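Local coordinates for DynE8 (Micromonospora chersina, PDB 4AMM), which is an iterative polyketide synthase of enediyne biosynthesis, whose acyltransferase domain, the part modelled here, probably transfers the acyl building blocks for chain extension, at residues L218-D221 with L222-R226; E227-G231 with T232-V236; G338-A342 with D343-E347. All blocks are in the same frame, centred on the assembly; numbering follows the deposited sequence.

Interaction 1: L218-D221 with L222-R226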
# COMPACT_ATOMS: atom_id res chain seq x y z
N LEU A 218 -10.24 -15.97 5.80
CA LEU A 218 -11.34 -16.01 6.76
C LEU A 218 -11.74 -14.59 7.16
O LEU A 218 -10.87 -13.74 7.52
CB LEU A 218 -10.94 -16.75 8.07
CG LEU A 218 -10.34 -18.14 7.88
CD1 LEU A 218 -9.71 -18.72 9.13
CD2 LEU A 218 -11.39 -19.10 7.35
N ARG A 219 -13.06 -14.34 7.22
CA ARG A 219 -13.57 -13.06 7.77
C ARG A 219 -13.74 -13.20 9.26
O ARG A 219 -14.80 -13.48 9.77
CB ARG A 219 -14.91 -12.83 7.06
CG ARG A 219 -15.59 -11.51 7.43
CD ARG A 219 -14.91 -10.24 6.89
NE ARG A 219 -14.64 -10.13 5.43
CZ ARG A 219 -15.46 -9.83 4.41
NH1 ARG A 219 -16.79 -9.64 4.53
NH2 ARG A 219 -14.92 -9.77 3.19
N ALA A 220 -12.62 -13.07 9.96
CA ALA A 220 -12.50 -13.36 11.38
C ALA A 220 -11.12 -12.85 11.83
O ALA A 220 -10.24 -12.53 11.01
CB ALA A 220 -12.58 -14.89 11.60
N ASP A 221 -10.96 -12.75 13.16
CA ASP A 221 -9.71 -12.33 13.74
C ASP A 221 -8.74 -13.45 14.01
O ASP A 221 -9.04 -14.63 13.79
CB ASP A 221 -9.94 -11.45 14.98
CG ASP A 221 -10.56 -12.17 16.13
OD1 ASP A 221 -10.52 -13.37 16.33
OD2 ASP A 221 -11.11 -11.44 17.01
N LEU A 222 -7.56 -13.10 14.50
CA LEU A 222 -6.49 -14.11 14.67
C LEU A 222 -6.91 -15.22 15.65
O LEU A 222 -6.70 -16.41 15.36
CB LEU A 222 -5.23 -13.36 15.13
CG LEU A 222 -4.02 -14.29 15.40
CD1 LEU A 222 -3.51 -14.92 14.12
CD2 LEU A 222 -2.91 -13.47 15.97
N ALA A 223 -7.47 -14.87 16.78
CA ALA A 223 -7.92 -15.92 17.72
C ALA A 223 -8.99 -16.81 17.11
O ALA A 223 -8.97 -18.03 17.32
CB ALA A 223 -8.53 -15.28 18.94
N ALA A 224 -9.94 -16.23 16.33
CA ALA A 224 -10.94 -17.07 15.77
C ALA A 224 -10.29 -17.98 14.73
O ALA A 224 -10.71 -19.17 14.62
CB ALA A 224 -12.03 -16.21 15.16
N ALA A 225 -9.36 -17.46 13.94
CA ALA A 225 -8.67 -18.31 12.97
C ALA A 225 -7.92 -19.46 13.59
O ALA A 225 -7.92 -20.58 13.10
CB ALA A 225 -7.73 -17.51 12.14
N ARG A 226 -7.23 -19.17 14.69
CA ARG A 226 -6.48 -20.20 15.39
C ARG A 226 -7.36 -21.20 16.00
O ARG A 226 -7.03 -22.39 16.05
CB ARG A 226 -5.54 -19.54 16.44
CG ARG A 226 -4.33 -18.87 15.78
CD ARG A 226 -3.03 -19.68 16.12
NE ARG A 226 -1.89 -19.27 15.31
CZ ARG A 226 -1.18 -18.17 15.48
NH1 ARG A 226 -1.49 -17.26 16.45
NH2 ARG A 226 -0.15 -17.94 14.64

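Interaction 2: E227-G231 with T232-V236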
# COMPACT_ATOMS: atom_id res chain seq x y z
N GLU A 227 -8.55 -20.80 16.49
CA GLU A 227 -9.53 -21.81 16.97
C GLU A 227 -10.05 -22.72 15.83
O GLU A 227 -10.08 -23.94 16.00
CB GLU A 227 -10.69 -21.07 17.63
CG GLU A 227 -11.75 -22.03 18.26
CD GLU A 227 -13.04 -21.30 18.61
OE1 GLU A 227 -13.07 -20.66 19.67
OE2 GLU A 227 -14.03 -21.36 17.82
N LEU A 228 -10.34 -22.14 14.66
CA LEU A 228 -10.79 -22.95 13.54
C LEU A 228 -9.70 -23.89 13.04
O LEU A 228 -9.98 -25.04 12.61
CB LEU A 228 -11.26 -22.08 12.35
CG LEU A 228 -12.50 -21.21 12.55
CD1 LEU A 228 -12.79 -20.27 11.36
CD2 LEU A 228 -13.73 -22.11 12.75
N ALA A 229 -8.46 -23.42 13.05
CA ALA A 229 -7.35 -24.19 12.52
C ALA A 229 -6.79 -25.23 13.50
O ALA A 229 -6.00 -26.10 13.09
CB ALA A 229 -6.21 -23.26 12.08
N ALA A 230 -7.17 -25.15 14.78
CA ALA A 230 -6.53 -25.99 15.81
C ALA A 230 -6.77 -27.45 15.55
O ALA A 230 -7.91 -27.86 15.31
CB ALA A 230 -7.00 -25.57 17.20
N GLY A 231 -5.69 -28.22 15.44
CA GLY A 231 -5.77 -29.66 15.23
C GLY A 231 -5.96 -30.02 13.75
O GLY A 231 -6.00 -31.20 13.39
N THR A 232 -6.10 -29.04 12.88
CA THR A 232 -6.42 -29.32 11.44
C THR A 232 -5.18 -29.55 10.57
O THR A 232 -5.28 -30.09 9.48
CB THR A 232 -7.19 -28.24 10.78
OG1 THR A 232 -6.35 -27.03 10.63
CG2 THR A 232 -8.48 -27.91 11.47
N GLY A 233 -4.01 -29.06 11.05
CA GLY A 233 -2.82 -28.98 10.20
C GLY A 233 -2.66 -27.66 9.46
O GLY A 233 -1.54 -27.39 9.02
N ALA A 234 -3.74 -26.92 9.29
CA ALA A 234 -3.55 -25.60 8.66
C ALA A 234 -2.99 -24.65 9.66
O ALA A 234 -3.17 -24.81 10.87
CB ALA A 234 -4.93 -25.11 8.21
N VAL A 235 -2.32 -23.60 9.13
CA VAL A 235 -1.66 -22.58 10.01
C VAL A 235 -1.97 -21.22 9.51
O VAL A 235 -2.31 -20.98 8.32
CB VAL A 235 -0.15 -22.79 10.05
CG1 VAL A 235 0.14 -24.23 10.67
CG2 VAL A 235 0.52 -22.56 8.73
N VAL A 236 -1.82 -20.22 10.40
CA VAL A 236 -1.98 -18.83 9.96
C VAL A 236 -0.87 -18.44 9.03
O VAL A 236 0.34 -18.65 9.33
CB VAL A 236 -1.99 -17.93 11.20
CG1 VAL A 236 -2.03 -16.48 10.82
CG2 VAL A 236 -3.26 -18.19 12.06

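Interaction 3: G338-A342 with D343-E347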
# COMPACT_ATOMS: atom_id res chain seq x y z
N GLY A 338 0.07 -1.49 13.16
CA GLY A 338 -0.20 -0.88 14.47
C GLY A 338 1.06 -0.16 14.94
O GLY A 338 0.90 0.88 15.68
N LEU A 339 2.25 -0.59 14.58
CA LEU A 339 3.48 0.09 15.04
C LEU A 339 3.64 1.38 14.32
O LEU A 339 4.23 2.35 14.88
CB LEU A 339 4.71 -0.77 14.73
CG LEU A 339 4.93 -1.94 15.66
CD1 LEU A 339 6.13 -2.68 15.06
CD2 LEU A 339 5.26 -1.49 17.09
N LEU A 340 3.27 1.47 13.05
CA LEU A 340 3.54 2.63 12.23
C LEU A 340 2.55 3.70 12.63
O LEU A 340 1.38 3.61 12.33
CB LEU A 340 3.50 2.17 10.73
CG LEU A 340 3.84 3.10 9.60
CD1 LEU A 340 5.22 3.83 9.75
CD2 LEU A 340 3.73 2.33 8.25
N ASP A 341 2.99 4.71 13.36
CA ASP A 341 2.12 5.78 13.88
C ASP A 341 2.06 6.88 12.82
O ASP A 341 3.05 7.59 12.61
CB ASP A 341 2.69 6.25 15.20
CG ASP A 341 2.04 7.60 15.71
OD1 ASP A 341 0.89 7.96 15.30
OD2 ASP A 341 2.73 8.32 16.50
N ALA A 342 0.96 6.93 12.09
CA ALA A 342 0.92 7.82 10.96
C ALA A 342 -0.51 8.22 10.75
O ALA A 342 -1.42 7.38 10.78
CB ALA A 342 1.44 7.13 9.66
N ASP A 343 -0.76 9.48 10.54
CA ASP A 343 -2.06 9.95 10.20
C ASP A 343 -2.53 9.59 8.82
O ASP A 343 -3.75 9.46 8.56
CB ASP A 343 -2.04 11.47 10.28
CG ASP A 343 -1.50 11.98 11.61
OD1 ASP A 343 -2.19 11.66 12.62
OD2 ASP A 343 -0.42 12.60 11.69
N LEU A 344 -1.58 9.39 7.92
CA LEU A 344 -1.92 9.03 6.59
C LEU A 344 -0.87 8.02 6.07
O LEU A 344 0.32 8.12 6.36
CB LEU A 344 -2.02 10.36 5.81
CG LEU A 344 -2.39 10.34 4.37
CD1 LEU A 344 -2.94 11.70 4.09
CD2 LEU A 344 -1.11 10.06 3.57
N LEU A 345 -1.32 7.03 5.30
CA LEU A 345 -0.41 6.04 4.72
C LEU A 345 -0.46 6.19 3.22
O LEU A 345 -1.56 6.35 2.65
CB LEU A 345 -0.89 4.64 5.12
CG LEU A 345 -0.83 4.41 6.60
CD1 LEU A 345 -1.71 3.30 7.06
CD2 LEU A 345 0.61 4.18 7.03
N VAL A 346 0.65 6.09 2.54
CA VAL A 346 0.71 6.12 1.11
C VAL A 346 1.32 4.83 0.62
O VAL A 346 2.44 4.43 1.04
CB VAL A 346 1.60 7.34 0.62
CG1 VAL A 346 1.72 7.27 -0.92
CG2 VAL A 346 0.88 8.64 1.06
N GLU A 347 0.59 4.10 -0.20
CA GLU A 347 1.10 2.85 -0.81
C GLU A 347 1.96 3.14 -2.03
O GLU A 347 1.57 3.94 -2.92
CB GLU A 347 -0.12 1.95 -1.11
CG GLU A 347 0.24 0.59 -1.73
CD GLU A 347 -0.99 -0.30 -1.91
OE1 GLU A 347 -2.13 0.16 -1.67
OE2 GLU A 347 -0.76 -1.47 -2.08

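Interaction 1: L218-D221 with L222-R226
Asp221 and Ala224 meet in an N-cap, where strand 213-218 ends and helix 222-229 begins. This is the first strand-to-helix turn of the small ferredoxin-like subdomain of the acyltransferase, and the two segments are one continuous run of chain.

Polar contacts come first. The carboxylate of Asp221 swings back over the first turn of the helix and OD1 takes the hydrogen from Ala224 N at 2.9 Å, the amide meeting the oxygen almost in line with its C-O bond. The torsion makes this possible: with chi1 at 67°, CG sits between the backbone N and the carbonyl carbon, which turns the acid onto the helix end. Asp221 O then opens the regular helical ladder by accepting from Ala225 N at 2.9 Å, with an N-H...O angle of 166°. One residue thus serves two amides of the first turn, one through its side chain and one through its backbone. The carboxylate lies at the positive end of the helix dipole, which would probably favour its charged form. Putting an alanine here would probably leave Ala224 N without its side-chain acceptor and the first turn more ready to fray.

The apolar contacts lie alongside. Ala220 CB rests against Ala224 CB at 3.8 Å, methyl to methyl, while Leu218 lays its CD1 on Ala225 CB, also at 3.8 Å. Leu218 and Ala225 also touch Val247 and Val245 of strand 244-250, respectively, so the helix is seated on the sheet. Before the cap, a weak Ala220 N to Leu218 O bond closes an inverse gamma turn centred on Arg219. Further along, Leu222 CD1 sits over one face of the Arg226 guanidinium, 3.8 Å above it and nearer the edge than the centre.

Interaction 2: E227-G231 with T232-V236
Thr232 and Ala229 carry this contact, which ends helix 222-229 and turns the chain toward strand 235-241; Gly231, between them, shapes the bend. Ala229 O is gripped twice by Thr232: OG1 donates to it at 2.7 Å, and the backbone N at 2.9 Å. Both donors come from the same face of the carbonyl. The hydroxyl is tilted 30° from its plane and the amide lies above it, 40° out.

The bond from Thr232 N closes a type II beta turn over Ala229-Thr232, with Ala230 and Gly231 at its corners. Gly231 has a positive phi, a conformation that glycine adopts readily. Thr232 then continues the bend with an ST turn. Its OG1, placed between the backbone N and the carbonyl carbon by a chi1 of 68°, accepts from Ala234 N at 2.9 Å while giving its own hydrogen to Ala229 O. The other branch, CG2, is turned back toward the helix and lies 3.4 Å from Leu228 O, so the methyl fits against the last carbonyls of the helix. Ala229 answers with its own methyl, CB, which reaches Ala234 O at 3.6 Å and faces Ala234 CB more loosely.

Helix 251-264 backs this corner: Val257 touches both Thr232 and Ala234, Leu228 packs on Ala260 and Ala261, and Arg256 NH1 donates to Thr232 O. Gly233 is the second glycine of the turn, with backbone angles at which a CB would press on the carbonyl of Thr232.

Chemically, one hydroxyl works as donor and acceptor at once, so the buried threonine side chain has its polar atom satisfied, and its two bonds fix its rotation while linking the end of the helix to the approach of the strand.

Interaction 3: G338-A342 with D343-E347
The link from helix 333-339 into strand 344-347, a strand of the parallel sheet in the large subdomain of the acyltransferase, folds back so that Leu340 and Leu345 touch. The contact is apolar and local. Leu340 CD2 meets Leu345 CD2 at 3.8 Å, the two side chains slanting across one another rather than lying side by side. Leu340 reaches there with CG anti to its backbone N (chi1 -175°), and Leu345 leans back from the strand with CG anti to its carbonyl carbon (chi1 -64°). The same methyl of Leu345 also takes Ala342 CB at 4.0 Å, so a single CD2 group fits against both a leucine tip and an alanine methyl. Ala342 CB sits close to the following backbone as well, 3.6 Å from Leu344 O.

Polar atoms of the link look outward for partners. Arg363 NH2 is bonded to two carbonyls, Leu340 O and Ala342 O, while Arg98 NE donates to Asp341 O. Asp343 points away from 338-342; its OD2 accepts from Arg98 N, and a long, weak ion pair joins OD1 to Arg81 NH1. Along the strand, Leu345 packs on Leu102 and Ala365, in the strands flanking it in the sheet, and at the strand's end Glu347 receives the amides of Leu354 and Ser355 at the start of helix 353-360.

Within the turn, then, the two segments are joined by leucine and alanine methyls, and three of its carbonyl oxygens, those of Leu340, Asp341 and Ala342, are bonded by Arg363 and Arg98. The path of the link therefore probably depends both on the apolar fit around Leu345 CD2 and on the guanidinium groups that hold its carbonyls.

How the interactions relate
Reading from the N terminus, strand 213-218 runs into helix 222-229 through interaction 1, and the same helix runs out toward strand 235-241 through interaction 2. The two sit at opposite ends of one helix in the ferredoxin-like subdomain, following in series rather than nesting, with centres about 10 Å apart. They also touch: Leu222 and Arg226 pack on Val236, and Leu218 meets Leu228, so strand, helix and strand close on each other. Interaction 3 comes over a hundred residues later in the large subdomain, joining helix 333-339 to strand 344-347 of its parallel sheet. It makes no touch with the others, its nearest atoms lying about 13 Å from interaction 1 and 15 Å from interaction 2.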